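Penaeus monodon metallodensovirus major capsid protein (Penaeus monodon metallodensovirus, PDB 6WH7) forms, in sixty copies, the capsid of this shrimp densovirus, which probably encloses and protects the viral genome. Local coordinates at residues Phe90-Thr96 against Val180-Leu186; Asn152-Tyr156 against Tyr210-Gly214. All coordinates share one frame; numbering follows the deposited sequence.

The two contacts lie in different parts of one capsid subunit, their centres 25 Å apart and their nearest atoms about 9 Å apart, so they do not touch. Along the chain they interleave: 90-96, then 152-156, then 180-186, then 210-214. Contact 1 is the deeper, 11 Å from the chain centre, and joins the end of helix 88-92 to the loop before strand 189-191. Contact 2, 27 Å from that centre, sets the loop before strand 157-162 against the end of strand 207-211, outermost within this chain in the antiparallel sheet whose other outermost strand is 189-191. Contact 1 is mostly interior, with Y94 alone near other subunits, whereas several subunits reach contact 2.

Contact 1. Residues Phe90-Thr96 against Val180-Leu186; sequences FYCEYNT and VSSMREL
R184 reaches F90 and N95 through two hydrogen bonds, one from its side chain and one from its backbone. Its NH1 gives a proton to F90 O at 2.9 Å, with the acceptor near the guanidinium plane and the donor in the carbonyl plane; the N-H...O angle of 140° shows a bent bond. R184 N donates to N95 O, also at 2.9 Å. The arginine is therefore tied to both the helix end and the loop that follows it. A bend at chi3 turns the guanidinium out of the line of the extended part of the side chain and toward F90 O. The same NH1 also bonds T295, which helps fix the rotation of the group.

Farther along the arginine, R184 NE lies 3.5 Å from Y94 CD1, the two side chains crossing at about a right angle although their flat groups are inclined by only 24°. The N95 side chain points toward 180-186, and its CB lies against the S181 carbonyl.

Apolar packing continues at F90. With its CG anti to the backbone N (chi1 179°), the ring presents an edge to M183 CG, while F90 CE1 meets L186 CD2 at 3.7 Å. The M183 sulfur instead lies against the start of the side chain, with SD 3.8 Å from F90 CB.

L293 and T295 of strand 287-302 also touch F90, and L66 and N68 of strand 59-75 touch R184. The antiparallel sheets of the subunit are consistent with the jelly-roll beta-barrel of parvovirus capsid proteins. In this framework the contact fastens the end of helix 88-92 and the loop before strand 189-191 against the paired strands 59-75 and 287-302.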
ATOM      1  N   PHE A  90     -24.373  93.814  22.440  1.00 14.26           N
ATOM      2  CA  PHE A  90     -24.717  93.520  21.058  1.00 14.26           C
ATOM      3  C   PHE A  90     -25.528  92.238  20.953  1.00 14.26           C
ATOM      4  O   PHE A  90     -26.487  92.164  20.181  1.00 14.26           O
ATOM      5  CB  PHE A  90     -23.421  93.440  20.255  1.00 13.19           C
ATOM      6  CG  PHE A  90     -23.596  93.114  18.807  1.00 13.19           C
ATOM      7  CD1 PHE A  90     -24.043  94.067  17.920  1.00 13.19           C
ATOM      8  CD2 PHE A  90     -23.222  91.883  18.317  1.00 13.19           C
ATOM      9  CE1 PHE A  90     -24.170  93.776  16.592  1.00 13.19           C
ATOM     10  CE2 PHE A  90     -23.343  91.594  16.993  1.00 13.19           C
ATOM     11  CZ  PHE A  90     -23.817  92.539  16.129  1.00 13.19           C
ATOM     12  N   TYR A  91     -25.139  91.211  21.698  1.00 14.85           N
ATOM     13  CA  TYR A  91     -25.743  89.893  21.584  1.00 14.85           C
ATOM     14  C   TYR A  91     -26.998  89.705  22.424  1.00 14.85           C
ATOM     15  O   TYR A  91     -27.987  89.143  21.949  1.00 14.85           O
ATOM     16  CB  TYR A  91     -24.707  88.851  21.964  1.00 12.52           C
ATOM     17  CG  TYR A  91     -23.532  88.876  21.053  1.00 12.52           C
ATOM     18  CD1 TYR A  91     -23.521  88.129  19.897  1.00 12.52           C
ATOM     19  CD2 TYR A  91     -22.440  89.670  21.332  1.00 12.52           C
ATOM     20  CE1 TYR A  91     -22.453  88.154  19.059  1.00 12.52           C
ATOM     21  CE2 TYR A  91     -21.370  89.699  20.499  1.00 12.52           C
ATOM     22  CZ  TYR A  91     -21.378  88.937  19.363  1.00 12.52           C
ATOM     23  OH  TYR A  91     -20.305  88.955  18.514  1.00 12.52           O
ATOM     24  N   CYS A  92     -26.961  90.121  23.680  1.00 16.87           N
ATOM     25  CA  CYS A  92     -28.014  89.812  24.632  1.00 16.87           C
ATOM     26  C   CYS A  92     -29.004  90.945  24.829  1.00 16.87           C
ATOM     27  O   CYS A  92     -29.890  90.838  25.677  1.00 16.87           O
ATOM     28  CB  CYS A  92     -27.402  89.383  25.966  1.00 18.14           C
ATOM     29  SG  CYS A  92     -26.062  90.392  26.525  1.00 18.14           S
ATOM     30  N   GLU A  93     -28.876  92.020  24.071  1.00 18.14           N
ATOM     31  CA  GLU A  93     -29.746  93.172  24.200  1.00 18.14           C
ATOM     32  C   GLU A  93     -30.094  93.660  22.808  1.00 18.14           C
ATOM     33  O   GLU A  93     -29.206  93.814  21.966  1.00 18.14           O
ATOM     34  CB  GLU A  93     -29.052  94.251  25.024  1.00 20.16           C
ATOM     35  CG  GLU A  93     -29.786  95.523  25.172  1.00 20.16           C
ATOM     36  CD  GLU A  93     -29.151  96.390  26.218  1.00 20.16           C
ATOM     37  OE1 GLU A  93     -28.196  95.912  26.859  1.00 20.16           O
ATOM     38  OE2 GLU A  93     -29.584  97.547  26.395  1.00 20.16           O
ATOM     39  N   TYR A  94     -31.374  93.886  22.554  1.00 19.37           N
ATOM     40  CA  TYR A  94     -31.853  94.073  21.192  1.00 19.37           C
ATOM     41  C   TYR A  94     -32.047  95.564  20.980  1.00 19.37           C
ATOM     42  O   TYR A  94     -33.083  96.122  21.339  1.00 19.37           O
ATOM     43  CB  TYR A  94     -33.149  93.294  21.002  1.00 18.16           C
ATOM     44  CG  TYR A  94     -33.692  93.226  19.601  1.00 18.16           C
ATOM     45  CD1 TYR A  94     -33.118  92.387  18.665  1.00 18.16           C
ATOM     46  CD2 TYR A  94     -34.812  93.947  19.229  1.00 18.16           C
ATOM     47  CE1 TYR A  94     -33.611  92.295  17.398  1.00 18.16           C
ATOM     48  CE2 TYR A  94     -35.315  93.860  17.956  1.00 18.16           C
ATOM     49  CZ  TYR A  94     -34.708  93.030  17.046  1.00 18.16           C
ATOM     50  OH  TYR A  94     -35.195  92.929  15.770  1.00 18.16           O
ATOM     51  N   ASN A  95     -31.090  96.193  20.318  1.00 20.34           N
ATOM     52  CA  ASN A  95     -31.118  97.631  20.089  1.00 20.34           C
ATOM     53  C   ASN A  95     -31.337  97.821  18.600  1.00 20.34           C
ATOM     54  O   ASN A  95     -30.397  97.737  17.810  1.00 20.34           O
ATOM     55  CB  ASN A  95     -29.821  98.279  20.548  1.00 20.15           C
ATOM     56  CG  ASN A  95     -29.629  98.213  22.041  1.00 20.15           C
ATOM     57  OD1 ASN A  95     -28.611  97.730  22.523  1.00 20.15           O
ATOM     58  ND2 ASN A  95     -30.586  98.738  22.782  1.00 20.15           N
ATOM     59  N   THR A  96     -32.571  98.125  18.233  1.00 24.60           N
ATOM     60  CA  THR A  96     -32.948  98.239  16.838  1.00 24.60           C
ATOM     61  C   THR A  96     -34.137  99.172  16.763  1.00 24.60           C
ATOM     62  O   THR A  96     -35.003  99.129  17.635  1.00 24.60           O
ATOM     63  CB  THR A  96     -33.303  96.875  16.241  1.00 20.70           C
ATOM     64  OG1 THR A  96     -32.201  95.979  16.398  1.00 20.70           O
ATOM     65  CG2 THR A  96     -33.611  97.010  14.771  1.00 20.70           C
ATOM     66  N   VAL A 180     -25.962 103.953  21.550  1.00 20.98           N
ATOM     67  CA  VAL A 180     -25.905 102.582  22.026  1.00 20.98           C
ATOM     68  C   VAL A 180     -27.228 101.886  21.769  1.00 20.98           C
ATOM     69  O   VAL A 180     -27.284 100.654  21.739  1.00 20.98           O
ATOM     70  CB  VAL A 180     -25.537 102.535  23.521  1.00 21.34           C
ATOM     71  CG1 VAL A 180     -26.734 102.859  24.382  1.00 21.34           C
ATOM     72  CG2 VAL A 180     -24.945 101.225  23.883  1.00 21.34           C
ATOM     73  N   SER A 181     -28.299 102.653  21.564  1.00 21.76           N
ATOM     74  CA  SER A 181     -29.605 102.107  21.237  1.00 21.76           C
ATOM     75  C   SER A 181     -29.722 101.713  19.780  1.00 21.76           C
ATOM     76  O   SER A 181     -30.703 101.071  19.400  1.00 21.76           O
ATOM     77  CB  SER A 181     -30.692 103.122  21.566  1.00 23.66           C
ATOM     78  OG  SER A 181     -30.564 104.270  20.752  1.00 23.66           O
ATOM     79  N   SER A 182     -28.771 102.120  18.956  1.00 19.95           N
ATOM     80  CA  SER A 182     -28.736 101.787  17.546  1.00 19.95           C
ATOM     81  C   SER A 182     -27.834 100.600  17.256  1.00 19.95           C
ATOM     82  O   SER A 182     -27.545 100.329  16.090  1.00 19.95           O
ATOM     83  CB  SER A 182     -28.294 103.000  16.742  1.00 21.12           C
ATOM     84  OG  SER A 182     -28.338 102.706  15.370  1.00 21.12           O
ATOM     85  N   MET A 183     -27.358  99.915  18.293  1.00 18.36           N
ATOM     86  CA  MET A 183     -26.204  99.032  18.165  1.00 18.36           C
ATOM     87  C   MET A 183     -26.427  97.925  17.143  1.00 18.36           C
ATOM     88  O   MET A 183     -25.553  97.654  16.314  1.00 18.36           O
ATOM     89  CB  MET A 183     -25.859  98.439  19.526  1.00 17.92           C
ATOM     90  CG  MET A 183     -24.613  97.598  19.517  1.00 17.92           C
ATOM     91  SD  MET A 183     -24.143  97.056  21.157  1.00 17.92           S
ATOM     92  CE  MET A 183     -23.525  98.584  21.825  1.00 17.92           C
ATOM     93  N   ARG A 184     -27.583  97.261  17.186  1.00 17.81           N
ATOM     94  CA  ARG A 184     -27.716  96.043  16.391  1.00 17.81           C
ATOM     95  C   ARG A 184     -27.917  96.318  14.911  1.00 17.81           C
ATOM     96  O   ARG A 184     -27.381  95.583  14.079  1.00 17.81           O
ATOM     97  CB  ARG A 184     -28.835  95.159  16.916  1.00 15.69           C
ATOM     98  CG  ARG A 184     -28.463  94.391  18.144  1.00 15.69           C
ATOM     99  CD  ARG A 184     -29.584  93.476  18.508  1.00 15.69           C
ATOM    100  NE  ARG A 184     -29.827  92.511  17.446  1.00 15.69           N
ATOM    101  CZ  ARG A 184     -29.196  91.354  17.335  1.00 15.69           C
ATOM    102  NH1 ARG A 184     -28.292  91.005  18.230  1.00 15.69           N
ATOM    103  NH2 ARG A 184     -29.480  90.543  16.334  1.00 15.69           N
ATOM    104  N   GLU A 185     -28.682  97.334  14.534  1.00 18.91           N
ATOM    105  CA  GLU A 185     -28.647  97.720  13.132  1.00 18.91           C
ATOM    106  C   GLU A 185     -27.344  98.458  12.912  1.00 18.91           C
ATOM    107  O   GLU A 185     -27.066  99.451  13.589  1.00 18.91           O
ATOM    108  CB  GLU A 185     -29.854  98.567  12.729  1.00 21.97           C
ATOM    109  CG  GLU A 185     -29.910 100.005  13.205  1.00 21.97           C
ATOM    110  CD  GLU A 185     -30.366 100.116  14.622  1.00 21.97           C
ATOM    111  OE1 GLU A 185     -30.446  99.072  15.289  1.00 21.97           O
ATOM    112  OE2 GLU A 185     -30.682 101.237  15.061  1.00 21.97           O
ATOM    113  N   LEU A 186     -26.523  97.974  11.994  1.00 17.77           N
ATOM    114  CA  LEU A 186     -25.109  98.297  12.094  1.00 17.77           C
ATOM    115  C   LEU A 186     -24.936  99.609  11.354  1.00 17.77           C
ATOM    116  O   LEU A 186     -24.755  99.653  10.140  1.00 17.77           O
ATOM    117  CB  LEU A 186     -24.291  97.172  11.481  1.00 15.42           C
ATOM    118  CG  LEU A 186     -24.546  95.807  12.116  1.00 15.42           C
ATOM    119  CD1 LEU A 186     -23.977  94.705  11.266  1.00 15.42           C
ATOM    120  CD2 LEU A 186     -23.945  95.748  13.492  1.00 15.42           C
TER

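Contact 2. Residues Asn152-Tyr156 against Tyr210-Gly214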
ATOM      1  N   ASN A 152     -28.841  95.994  -7.702  1.00 27.77           N
ATOM      2  CA  ASN A 152     -27.821  95.498  -8.615  1.00 27.77           C
ATOM      3  C   ASN A 152     -27.081  94.327  -7.987  1.00 27.77           C
ATOM      4  O   ASN A 152     -26.714  94.371  -6.811  1.00 27.77           O
ATOM      5  CB  ASN A 152     -26.865  96.621  -9.022  1.00 28.50           C
ATOM      6  CG  ASN A 152     -26.352  97.409  -7.844  1.00 28.50           C
ATOM      7  OD1 ASN A 152     -26.155  96.885  -6.754  1.00 28.50           O
ATOM      8  ND2 ASN A 152     -26.157  98.695  -8.059  1.00 28.50           N
ATOM      9  N   THR A 153     -26.899  93.267  -8.773  1.00 26.78           N
ATOM     10  CA  THR A 153     -26.273  92.048  -8.278  1.00 26.78           C
ATOM     11  C   THR A 153     -24.752  92.112  -8.324  1.00 26.78           C
ATOM     12  O   THR A 153     -24.087  91.563  -7.439  1.00 26.78           O
ATOM     13  CB  THR A 153     -26.779  90.852  -9.082  1.00 28.41           C
ATOM     14  OG1 THR A 153     -28.206  90.787  -8.980  1.00 28.41           O
ATOM     15  CG2 THR A 153     -26.195  89.555  -8.551  1.00 28.41           C
ATOM     16  N   SER A 154     -24.196  92.778  -9.333  1.00 25.12           N
ATOM     17  CA  SER A 154     -22.763  92.682  -9.600  1.00 25.12           C
ATOM     18  C   SER A 154     -21.855  93.140  -8.461  1.00 25.12           C
ATOM     19  O   SER A 154     -20.793  92.519  -8.283  1.00 25.12           O
ATOM     20  CB  SER A 154     -22.440  93.443 -10.891  1.00 27.29           C
ATOM     21  OG  SER A 154     -22.779  94.810 -10.781  1.00 27.29           O
ATOM     22  N   PRO A 155     -22.169  94.183  -7.675  1.00 22.09           N
ATOM     23  CA  PRO A 155     -21.233  94.576  -6.619  1.00 22.09           C
ATOM     24  C   PRO A 155     -21.102  93.534  -5.522  1.00 22.09           C
ATOM     25  O   PRO A 155     -21.638  92.427  -5.611  1.00 22.09           O
ATOM     26  CB  PRO A 155     -21.843  95.866  -6.074  1.00 23.94           C
ATOM     27  CG  PRO A 155     -22.672  96.368  -7.152  1.00 23.94           C
ATOM     28  CD  PRO A 155     -23.256  95.162  -7.788  1.00 23.94           C
ATOM     29  N   TYR A 156     -20.371  93.895  -4.476  1.00 17.21           N
ATOM     30  CA  TYR A 156     -20.222  93.063  -3.298  1.00 17.21           C
ATOM     31  C   TYR A 156     -20.041  93.975  -2.103  1.00 17.21           C
ATOM     32  O   TYR A 156     -19.672  95.142  -2.241  1.00 17.21           O
ATOM     33  CB  TYR A 156     -19.045  92.098  -3.431  1.00 16.06           C
ATOM     34  CG  TYR A 156     -17.761  92.776  -3.823  1.00 16.06           C
ATOM     35  CD1 TYR A 156     -16.946  93.374  -2.878  1.00 16.06           C
ATOM     36  CD2 TYR A 156     -17.357  92.806  -5.142  1.00 16.06           C
ATOM     37  CE1 TYR A 156     -15.786  93.991  -3.245  1.00 16.06           C
ATOM     38  CE2 TYR A 156     -16.199  93.416  -5.508  1.00 16.06           C
ATOM     39  CZ  TYR A 156     -15.417  94.007  -4.564  1.00 16.06           C
ATOM     40  OH  TYR A 156     -14.257  94.619  -4.946  1.00 16.06           O
ATOM     41  N   TYR A 210     -15.194  89.307   0.194  1.00 15.30           N
ATOM     42  CA  TYR A 210     -16.080  90.021  -0.709  1.00 15.30           C
ATOM     43  C   TYR A 210     -17.347  89.195  -0.805  1.00 15.30           C
ATOM     44  O   TYR A 210     -17.339  88.093  -1.353  1.00 15.30           O
ATOM     45  CB  TYR A 210     -15.468  90.248  -2.087  1.00 15.15           C
ATOM     46  CG  TYR A 210     -14.218  91.086  -2.101  1.00 15.15           C
ATOM     47  CD1 TYR A 210     -13.868  91.860  -1.021  1.00 15.15           C
ATOM     48  CD2 TYR A 210     -13.482  91.224  -3.254  1.00 15.15           C
ATOM     49  CE1 TYR A 210     -12.750  92.648  -1.043  1.00 15.15           C
ATOM     50  CE2 TYR A 210     -12.367  92.028  -3.299  1.00 15.15           C
ATOM     51  CZ  TYR A 210     -12.007  92.739  -2.191  1.00 15.15           C
ATOM     52  OH  TYR A 210     -10.898  93.545  -2.224  1.00 15.15           O
ATOM     53  N   TRP A 211     -18.430  89.729  -0.275  1.00 15.58           N
ATOM     54  CA  TRP A 211     -19.638  88.961  -0.052  1.00 15.58           C
ATOM     55  C   TRP A 211     -20.707  89.480  -0.991  1.00 15.58           C
ATOM     56  O   TRP A 211     -20.990  90.679  -1.020  1.00 15.58           O
ATOM     57  CB  TRP A 211     -20.033  89.030   1.420  1.00 14.31           C
ATOM     58  CG  TRP A 211     -21.228  88.258   1.816  1.00 14.31           C
ATOM     59  CD1 TRP A 211     -21.414  86.925   1.681  1.00 14.31           C
ATOM     60  CD2 TRP A 211     -22.305  88.725   2.628  1.00 14.31           C
ATOM     61  NE1 TRP A 211     -22.598  86.545   2.246  1.00 14.31           N
ATOM     62  CE2 TRP A 211     -23.158  87.636   2.851  1.00 14.31           C
ATOM     63  CE3 TRP A 211     -22.654  89.970   3.159  1.00 14.31           C
ATOM     64  CZ2 TRP A 211     -24.336  87.754   3.570  1.00 14.31           C
ATOM     65  CZ3 TRP A 211     -23.816  90.078   3.875  1.00 14.31           C
ATOM     66  CH2 TRP A 211     -24.649  88.984   4.073  1.00 14.31           C
ATOM     67  N   LYS A 212     -21.273  88.577  -1.774  1.00 17.40           N
ATOM     68  CA  LYS A 212     -22.095  88.917  -2.916  1.00 17.40           C
ATOM     69  C   LYS A 212     -23.506  88.414  -2.676  1.00 17.40           C
ATOM     70  O   LYS A 212     -23.739  87.562  -1.819  1.00 17.40           O
ATOM     71  CB  LYS A 212     -21.520  88.299  -4.188  1.00 18.13           C
ATOM     72  CG  LYS A 212     -20.158  88.833  -4.561  1.00 18.13           C
ATOM     73  CD  LYS A 212     -19.655  88.229  -5.843  1.00 18.13           C
ATOM     74  CE  LYS A 212     -18.377  88.908  -6.314  1.00 18.13           C
ATOM     75  NZ  LYS A 212     -17.182  88.542  -5.503  1.00 18.13           N
ATOM     76  N   GLN A 213     -24.456  88.984  -3.405  1.00 19.08           N
ATOM     77  CA  GLN A 213     -25.802  88.443  -3.381  1.00 19.08           C
ATOM     78  C   GLN A 213     -25.766  86.983  -3.795  1.00 19.08           C
ATOM     79  O   GLN A 213     -25.124  86.621  -4.783  1.00 19.08           O
ATOM     80  CB  GLN A 213     -26.721  89.224  -4.309  1.00 23.28           C
ATOM     81  CG  GLN A 213     -27.002  90.636  -3.891  1.00 23.28           C
ATOM     82  CD  GLN A 213     -27.956  91.304  -4.841  1.00 23.28           C
ATOM     83  OE1 GLN A 213     -28.063  90.908  -5.995  1.00 23.28           O
ATOM     84  NE2 GLN A 213     -28.676  92.303  -4.363  1.00 23.28           N
ATOM     85  N   GLY A 214     -26.443  86.142  -3.032  1.00 18.63           N
ATOM     86  CA  GLY A 214     -26.467  84.733  -3.301  1.00 18.63           C
ATOM     87  C   GLY A 214     -25.396  83.936  -2.599  1.00 18.63           C
ATOM     88  O   GLY A 214     -25.495  82.709  -2.552  1.00 18.63           O
TER
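T153 OG1 donates a hydrogen bond to Q213 OE1 at 3.0 Å, the only hydrogen bond between the two segments. The C=O...OG1 angle of 163° places the hydroxyl almost straight beyond the end of the amide carbonyl. Q213, extended beyond CG (chi2 -178°), carries its amide across to the threonine, and the two side chains meet at about a right angle.

At the other end, Y156 and Y210 form an offset stack. Their centroids are 4.3 Å apart and their planes differ by 13°, so the rings are nearly parallel but displaced. Y156 CE1 lies over the centre of the Y210 ring, whereas Y210 CD2 lies toward the rim of the Y156 ring. Y210 CB extends the overlap as a CH-pi contact, 4.0 Å from the Y156 ring centroid. K212 runs alongside Y156 in the same direction, with its CG 3.6 Å from Y156 CB.

The backbone of W211 is hydrogen-bonded to M157, placing the contact beside the antiparallel pairing of strands 157-162 and 207-211. The W211 side chain leaves the backbone away from 152-156, and its indole packs on L128 and L131 of strand 118-135. Y210 pairs with a strand of a neighbouring subunit, whose W47 meets its ring, so the contact lies at the end of a strand from which the sheet continues across the capsid interface.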